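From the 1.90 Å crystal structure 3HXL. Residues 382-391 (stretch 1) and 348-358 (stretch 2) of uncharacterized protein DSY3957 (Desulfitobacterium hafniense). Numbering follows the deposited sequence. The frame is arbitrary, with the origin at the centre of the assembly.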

ATOM      1  N   GLU A 382     -24.818  -1.558 -20.523  1.00 26.39           N
ATOM      2  CA  GLU A 382     -24.059  -1.086 -19.376  1.00 30.99           C
ATOM      3  C   GLU A 382     -22.557  -1.084 -19.650  1.00 30.72           C
ATOM      4  O   GLU A 382     -21.834  -0.217 -19.158  1.00 24.27           O
ATOM      5  CB  GLU A 382     -24.377  -1.933 -18.141  1.00 29.69           C
ATOM      6  CG  GLU A 382     -25.822  -1.791 -17.675  1.00 46.08           C
ATOM      7  CD  GLU A 382     -26.203  -0.348 -17.367  1.00 55.43           C
ATOM      8  OE1 GLU A 382     -25.655   0.220 -16.397  1.00 53.79           O
ATOM      9  OE2 GLU A 382     -27.046   0.217 -18.100  1.00 48.90           O
ATOM     10  N   CYS A 383     -22.092  -2.044 -20.441  1.00 27.21           N
ATOM     11  CA  CYS A 383     -20.673  -2.114 -20.769  1.00 32.57           C
ATOM     12  C   CYS A 383     -20.298  -1.005 -21.741  1.00 29.93           C
ATOM     13  O   CYS A 383     -19.235  -0.395 -21.623  1.00 26.77           O
ATOM     14  CB  CYS A 383     -20.337  -3.482 -21.359  1.00 33.05           C
ATOM     15  SG  CYS A 383     -20.474  -4.808 -20.137  1.00 39.99           S
ATOM     16  N   ILE A 384     -21.176  -0.748 -22.703  1.00 24.99           N
ATOM     17  CA  ILE A 384     -20.934   0.306 -23.672  1.00 23.26           C
ATOM     18  C   ILE A 384     -20.817   1.626 -22.928  1.00 27.67           C
ATOM     19  O   ILE A 384     -19.894   2.405 -23.167  1.00 28.30           O
ATOM     20  CB  ILE A 384     -22.081   0.392 -24.691  1.00 24.05           C
ATOM     21  CG1 ILE A 384     -22.082  -0.865 -25.564  1.00 29.77           C
ATOM     22  CG2 ILE A 384     -21.938   1.640 -25.548  1.00 30.36           C
ATOM     23  CD1 ILE A 384     -20.833  -1.035 -26.388  1.00 44.55           C
ATOM     24  N   ASN A 385     -21.749   1.876 -22.016  1.00 27.75           N
ATOM     25  CA  ASN A 385     -21.712   3.112 -21.248  1.00 29.23           C
ATOM     26  C   ASN A 385     -20.413   3.206 -20.466  1.00 31.37           C
ATOM     27  O   ASN A 385     -19.833   4.285 -20.342  1.00 28.75           O
ATOM     28  CB  ASN A 385     -22.898   3.188 -20.295  1.00 31.40           C
ATOM     29  CG  ASN A 385     -24.215   3.305 -21.031  1.00 39.73           C
ATOM     30  OD1 ASN A 385     -24.314   4.020 -22.030  1.00 38.56           O
ATOM     31  ND2 ASN A 385     -25.235   2.613 -20.539  1.00 46.19           N
ATOM     32  N   TYR A 386     -19.962   2.070 -19.942  1.00 25.12           N
ATOM     33  CA  TYR A 386     -18.722   2.030 -19.178  1.00 28.78           C
ATOM     34  C   TYR A 386     -17.549   2.386 -20.086  1.00 23.84           C
ATOM     35  O   TYR A 386     -16.706   3.210 -19.734  1.00 27.43           O
ATOM     36  CB  TYR A 386     -18.494   0.634 -18.592  1.00 28.88           C
ATOM     37  CG  TYR A 386     -17.162   0.486 -17.886  1.00 24.36           C
ATOM     38  CD1 TYR A 386     -17.026   0.797 -16.532  1.00 27.31           C
ATOM     39  CD2 TYR A 386     -16.026   0.074 -18.583  1.00 23.21           C
ATOM     40  CE1 TYR A 386     -15.790   0.700 -15.892  1.00 25.35           C
ATOM     41  CE2 TYR A 386     -14.789  -0.025 -17.956  1.00 19.98           C
ATOM     42  CZ  TYR A 386     -14.675   0.290 -16.616  1.00 20.17           C
ATOM     43  OH  TYR A 386     -13.444   0.204 -16.000  1.00 25.11           O
HETATM   44  N   MSE A 387     -17.496   1.756 -21.254  1.00 22.35           N
HETATM   45  CA  MSE A 387     -16.411   2.015 -22.183  1.00 20.69           C
HETATM   46  C   MSE A 387     -16.425   3.465 -22.652  1.00 27.03           C
HETATM   47  O   MSE A 387     -15.369   4.068 -22.846  1.00 21.37           O
HETATM   48  CB  MSE A 387     -16.494   1.061 -23.373  1.00 25.33           C
HETATM   49  CG  MSE A 387     -16.297  -0.407 -22.999  1.00 26.37           C
HETATM   50 SE   MSE A 387     -14.543  -0.770 -22.205  1.00 36.99          SE
HETATM   51  CE  MSE A 387     -13.478  -0.648 -23.808  1.00 24.59           C
ATOM     52  N   ASN A 388     -17.616   4.033 -22.827  1.00 24.79           N
ATOM     53  CA  ASN A 388     -17.711   5.423 -23.255  1.00 29.29           C
ATOM     54  C   ASN A 388     -17.144   6.343 -22.179  1.00 27.44           C
ATOM     55  O   ASN A 388     -16.542   7.371 -22.487  1.00 28.52           O
ATOM     56  CB  ASN A 388     -19.162   5.801 -23.571  1.00 25.74           C
ATOM     57  CG  ASN A 388     -19.621   5.248 -24.906  1.00 27.75           C
ATOM     58  OD1 ASN A 388     -18.847   5.197 -25.865  1.00 27.89           O
ATOM     59  ND2 ASN A 388     -20.884   4.846 -24.982  1.00 31.19           N
ATOM     60  N   THR A 389     -17.331   5.966 -20.918  1.00 25.07           N
ATOM     61  CA  THR A 389     -16.818   6.757 -19.805  1.00 28.17           C
ATOM     62  C   THR A 389     -15.290   6.751 -19.811  1.00 32.82           C
ATOM     63  O   THR A 389     -14.653   7.760 -19.494  1.00 31.69           O
ATOM     64  CB  THR A 389     -17.321   6.208 -18.457  1.00 33.99           C
ATOM     65  OG1 THR A 389     -18.750   6.262 -18.428  1.00 33.12           O
ATOM     66  CG2 THR A 389     -16.769   7.028 -17.299  1.00 32.80           C
ATOM     67  N   LEU A 390     -14.702   5.612 -20.171  1.00 26.63           N
ATOM     68  CA  LEU A 390     -13.248   5.503 -20.231  1.00 27.29           C
ATOM     69  C   LEU A 390     -12.718   6.376 -21.359  1.00 24.19           C
ATOM     70  O   LEU A 390     -11.656   6.986 -21.244  1.00 23.48           O
ATOM     71  CB  LEU A 390     -12.815   4.051 -20.472  1.00 19.15           C
ATOM     72  CG  LEU A 390     -12.867   3.091 -19.282  1.00 24.73           C
ATOM     73  CD1 LEU A 390     -12.439   1.696 -19.721  1.00 26.19           C
ATOM     74  CD2 LEU A 390     -11.936   3.601 -18.188  1.00 27.58           C
ATOM     75  N   GLN A 391     -13.464   6.433 -22.456  1.00 21.26           N
ATOM     76  CA  GLN A 391     -13.053   7.238 -23.596  1.00 24.18           C
ATOM     77  C   GLN A 391     -13.180   8.725 -23.279  1.00 27.85           C
ATOM     78  O   GLN A 391     -12.367   9.530 -23.734  1.00 28.13           O
ATOM     79  CB  GLN A 391     -13.897   6.884 -24.819  1.00 29.75           C
ATOM     80  CG  GLN A 391     -13.457   7.573 -26.097  1.00 34.62           C
ATOM     81  CD  GLN A 391     -14.162   7.013 -27.314  1.00 34.78           C
ATOM     82  OE1 GLN A 391     -15.393   6.988 -27.374  1.00 42.24           O
ATOM     83  NE2 GLN A 391     -13.386   6.558 -28.291  1.00 37.07           N
TER
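Stretch 2, residues 348-358: RVLDGINNDFV

Stretch 2 is helical throughout, as is stretch 1, and each helix extends beyond its stretch at both ends. The two helices run roughly antiparallel. Their N-to-C directions make an angle of 149°, with a signed crossing angle of 149°. The axes come no nearer than 12.0 Å, so the backbones stay apart and side chains fill the space between them. The register follows the reversed direction. The CA of Cys383 lies 8.2 Å from the CA of Phe357, the CA of Met387 8.6 Å from the CA of Ile353, and the CA of Leu390 8.4 Å from the CA of Val349. The contact is modest, burying 341 Å² over both sides.

Glu382 does not reach stretch 2. Contact begins at Cys383, whose CA-to-CB bond points sideways. Its SG lies over one face of the Phe357 ring, 4.6 Å from the ring centroid and 4.2 Å from Phe357 CZ. This is a sulfur-aromatic contact. Ile384 and Asn385 are out of reach.

Tyr386 is the centre of the contact and has the largest area covered. Its CA-to-CB bond points toward stretch 2, and with chi1 in t its side chain sits as a knob among Gly352, Ile353, Asp356 and Phe357. The edge of the Phe357 ring meets the face of the Tyr386 ring. The centroids are 5.2 Å apart, the planes are at 68°, and Tyr386 CD2 is 3.5 Å from Phe357 CE1. Ile353 packs at the edge of the tyrosine ring, with its CG1 4.0 Å from Tyr386 CE2. The hydroxyl has polar company. Tyr386 OH donates a short hydrogen bond to Asp356 OD2, at 2.6 Å. It also accepts one from water 1, with Tyr386 OH 2.8 Å from the water O. The same water O donates to Val349 O at 3.0 Å, bridging the two helices. Gly352 has no side chain, and its backbone lies close to the hydroxyl, with Gly352 O 3.2 Å from Tyr386 OH.

Met387 is a selenomethionine. Its CA-to-CB bond points sideways, but the end of the side chain comes nearer. Its SE lies 4.3 Å from Ile353 CD1. Asn388 and Thr389 make no contact. Thr389 OG1 instead donates a hydrogen bond to Asn385 O within its own helix, at 3.0 Å.

The CA-to-CB bond of Leu390 points toward stretch 2, and the side chain completes the apolar packing. Its CD1 is 3.9 Å from Ile353 CG1 and 4.3 Å from Val349 CG2. Ile353 thus touches Tyr386, Met387 and Leu390. Gln391 is out of reach.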

ATOM      1  N   ARG A 348      -3.220  -0.360 -15.779  1.00 15.37           N
ATOM      2  CA  ARG A 348      -4.252   0.293 -14.976  1.00 15.45           C
ATOM      3  C   ARG A 348      -5.604   0.293 -15.678  1.00 14.07           C
ATOM      4  O   ARG A 348      -6.633   0.039 -15.048  1.00 15.69           O
ATOM      5  CB  ARG A 348      -3.868   1.740 -14.627  1.00 17.35           C
ATOM      6  CG  ARG A 348      -2.820   1.874 -13.514  1.00 14.68           C
ATOM      7  CD  ARG A 348      -2.618   3.346 -13.085  1.00 15.21           C
ATOM      8  NE  ARG A 348      -1.676   4.102 -13.916  1.00 13.37           N
ATOM      9  CZ  ARG A 348      -0.353   3.943 -13.887  1.00 18.72           C
ATOM     10  NH1 ARG A 348       0.195   3.044 -13.075  1.00 14.03           N
ATOM     11  NH2 ARG A 348       0.426   4.701 -14.647  1.00 10.20           N
ATOM     12  N   VAL A 349      -5.623   0.576 -16.974  1.00 16.70           N
ATOM     13  CA  VAL A 349      -6.906   0.590 -17.666  1.00 15.28           C
ATOM     14  C   VAL A 349      -7.500  -0.814 -17.775  1.00 17.03           C
ATOM     15  O   VAL A 349      -8.707  -1.001 -17.580  1.00 16.93           O
ATOM     16  CB  VAL A 349      -6.803   1.239 -19.062  1.00 24.48           C
ATOM     17  CG1 VAL A 349      -5.734   0.570 -19.887  1.00 33.19           C
ATOM     18  CG2 VAL A 349      -8.157   1.155 -19.760  1.00 29.65           C
ATOM     19  N   LEU A 350      -6.659  -1.804 -18.053  1.00 14.09           N
ATOM     20  CA  LEU A 350      -7.131  -3.177 -18.167  1.00 12.45           C
ATOM     21  C   LEU A 350      -7.540  -3.745 -16.809  1.00 19.07           C
ATOM     22  O   LEU A 350      -8.551  -4.449 -16.707  1.00 17.31           O
ATOM     23  CB  LEU A 350      -6.062  -4.058 -18.816  1.00 17.86           C
ATOM     24  CG  LEU A 350      -5.684  -3.685 -20.251  1.00 21.16           C
ATOM     25  CD1 LEU A 350      -4.765  -4.756 -20.817  1.00 18.01           C
ATOM     26  CD2 LEU A 350      -6.942  -3.570 -21.118  1.00 20.24           C
ATOM     27  N   ASP A 351      -6.766  -3.453 -15.763  1.00 16.35           N
ATOM     28  CA  ASP A 351      -7.124  -3.933 -14.429  1.00 18.24           C
ATOM     29  C   ASP A 351      -8.430  -3.250 -14.020  1.00 16.65           C
ATOM     30  O   ASP A 351      -9.265  -3.832 -13.321  1.00 17.69           O
ATOM     31  CB  ASP A 351      -6.022  -3.617 -13.405  1.00 13.62           C
ATOM     32  CG  ASP A 351      -4.776  -4.471 -13.596  1.00 19.70           C
ATOM     33  OD1 ASP A 351      -4.771  -5.343 -14.492  1.00 22.57           O
ATOM     34  OD2 ASP A 351      -3.793  -4.268 -12.844  1.00 20.42           O
ATOM     35  N   GLY A 352      -8.605  -2.008 -14.467  1.00 17.62           N
ATOM     36  CA  GLY A 352      -9.825  -1.280 -14.151  1.00 15.75           C
ATOM     37  C   GLY A 352     -11.026  -1.947 -14.793  1.00 15.83           C
ATOM     38  O   GLY A 352     -12.083  -2.092 -14.174  1.00 20.14           O
ATOM     39  N   ILE A 353     -10.866  -2.348 -16.050  1.00 15.94           N
ATOM     40  CA  ILE A 353     -11.940  -3.019 -16.770  1.00 16.95           C
ATOM     41  C   ILE A 353     -12.275  -4.311 -16.045  1.00 22.25           C
ATOM     42  O   ILE A 353     -13.445  -4.624 -15.806  1.00 21.68           O
ATOM     43  CB  ILE A 353     -11.521  -3.342 -18.216  1.00 16.96           C
ATOM     44  CG1 ILE A 353     -11.462  -2.050 -19.036  1.00 15.58           C
ATOM     45  CG2 ILE A 353     -12.497  -4.335 -18.841  1.00 17.18           C
ATOM     46  CD1 ILE A 353     -10.955  -2.247 -20.452  1.00 16.63           C
ATOM     47  N   ASN A 354     -11.239  -5.062 -15.690  1.00 19.68           N
ATOM     48  CA  ASN A 354     -11.430  -6.323 -14.984  1.00 20.22           C
ATOM     49  C   ASN A 354     -12.139  -6.127 -13.651  1.00 21.45           C
ATOM     50  O   ASN A 354     -13.247  -6.615 -13.449  1.00 22.37           O
ATOM     51  CB  ASN A 354     -10.090  -6.996 -14.704  1.00 19.09           C
ATOM     52  CG  ASN A 354     -10.256  -8.336 -14.013  1.00 24.46           C
ATOM     53  OD1 ASN A 354     -10.350  -9.373 -14.665  1.00 24.26           O
ATOM     54  ND2 ASN A 354     -10.323  -8.314 -12.688  1.00 20.92           N
ATOM     55  N   ASN A 355     -11.479  -5.414 -12.743  1.00 23.63           N
ATOM     56  CA  ASN A 355     -12.024  -5.167 -11.415  1.00 24.53           C
ATOM     57  C   ASN A 355     -13.409  -4.529 -11.438  1.00 24.88           C
ATOM     58  O   ASN A 355     -14.302  -4.966 -10.712  1.00 28.16           O
ATOM     59  CB  ASN A 355     -11.057  -4.303 -10.606  1.00 18.47           C
ATOM     60  CG  ASN A 355      -9.760  -5.030 -10.282  1.00 32.58           C
ATOM     61  OD1 ASN A 355      -8.766  -4.408  -9.889  1.00 30.86           O
ATOM     62  ND2 ASN A 355      -9.764  -6.353 -10.435  1.00 19.99           N
ATOM     63  N   ASP A 356     -13.595  -3.500 -12.257  1.00 23.56           N
ATOM     64  CA  ASP A 356     -14.900  -2.853 -12.330  1.00 23.30           C
ATOM     65  C   ASP A 356     -15.969  -3.821 -12.826  1.00 27.54           C
ATOM     66  O   ASP A 356     -17.021  -3.961 -12.200  1.00 29.44           O
ATOM     67  CB  ASP A 356     -14.850  -1.614 -13.232  1.00 19.69           C
ATOM     68  CG  ASP A 356     -13.961  -0.514 -12.664  1.00 26.21           C
ATOM     69  OD1 ASP A 356     -13.772  -0.477 -11.430  1.00 22.68           O
ATOM     70  OD2 ASP A 356     -13.464   0.319 -13.450  1.00 23.23           O
ATOM     71  N   PHE A 357     -15.707  -4.494 -13.942  1.00 26.85           N
ATOM     72  CA  PHE A 357     -16.666  -5.451 -14.484  1.00 26.15           C
ATOM     73  C   PHE A 357     -17.073  -6.478 -13.436  1.00 29.60           C
ATOM     74  O   PHE A 357     -18.262  -6.701 -13.205  1.00 34.86           O
ATOM     75  CB  PHE A 357     -16.077  -6.175 -15.698  1.00 22.49           C
ATOM     76  CG  PHE A 357     -16.231  -5.418 -16.991  1.00 22.88           C
ATOM     77  CD1 PHE A 357     -16.497  -4.047 -16.992  1.00 25.78           C
ATOM     78  CD2 PHE A 357     -16.077  -6.068 -18.207  1.00 20.20           C
ATOM     79  CE1 PHE A 357     -16.605  -3.343 -18.187  1.00 22.10           C
ATOM     80  CE2 PHE A 357     -16.182  -5.375 -19.408  1.00 26.08           C
ATOM     81  CZ  PHE A 357     -16.448  -4.006 -19.396  1.00 20.92           C
ATOM     82  N   VAL A 358     -16.083  -7.113 -12.813  1.00 29.14           N
ATOM     83  CA  VAL A 358     -16.351  -8.114 -11.789  1.00 34.34           C
ATOM     84  C   VAL A 358     -17.276  -7.536 -10.720  1.00 39.70           C
ATOM     85  O   VAL A 358     -18.189  -8.212 -10.246  1.00 36.57           O
ATOM     86  CB  VAL A 358     -15.045  -8.599 -11.112  1.00 25.97           C
ATOM     87  CG1 VAL A 358     -15.378  -9.475  -9.909  1.00 37.50           C
ATOM     88  CG2 VAL A 358     -14.206  -9.390 -12.107  1.00 29.01           C
TER
HETATM   89  O   HOH W   1     -10.735   0.861 -16.406  1.00 25.46           O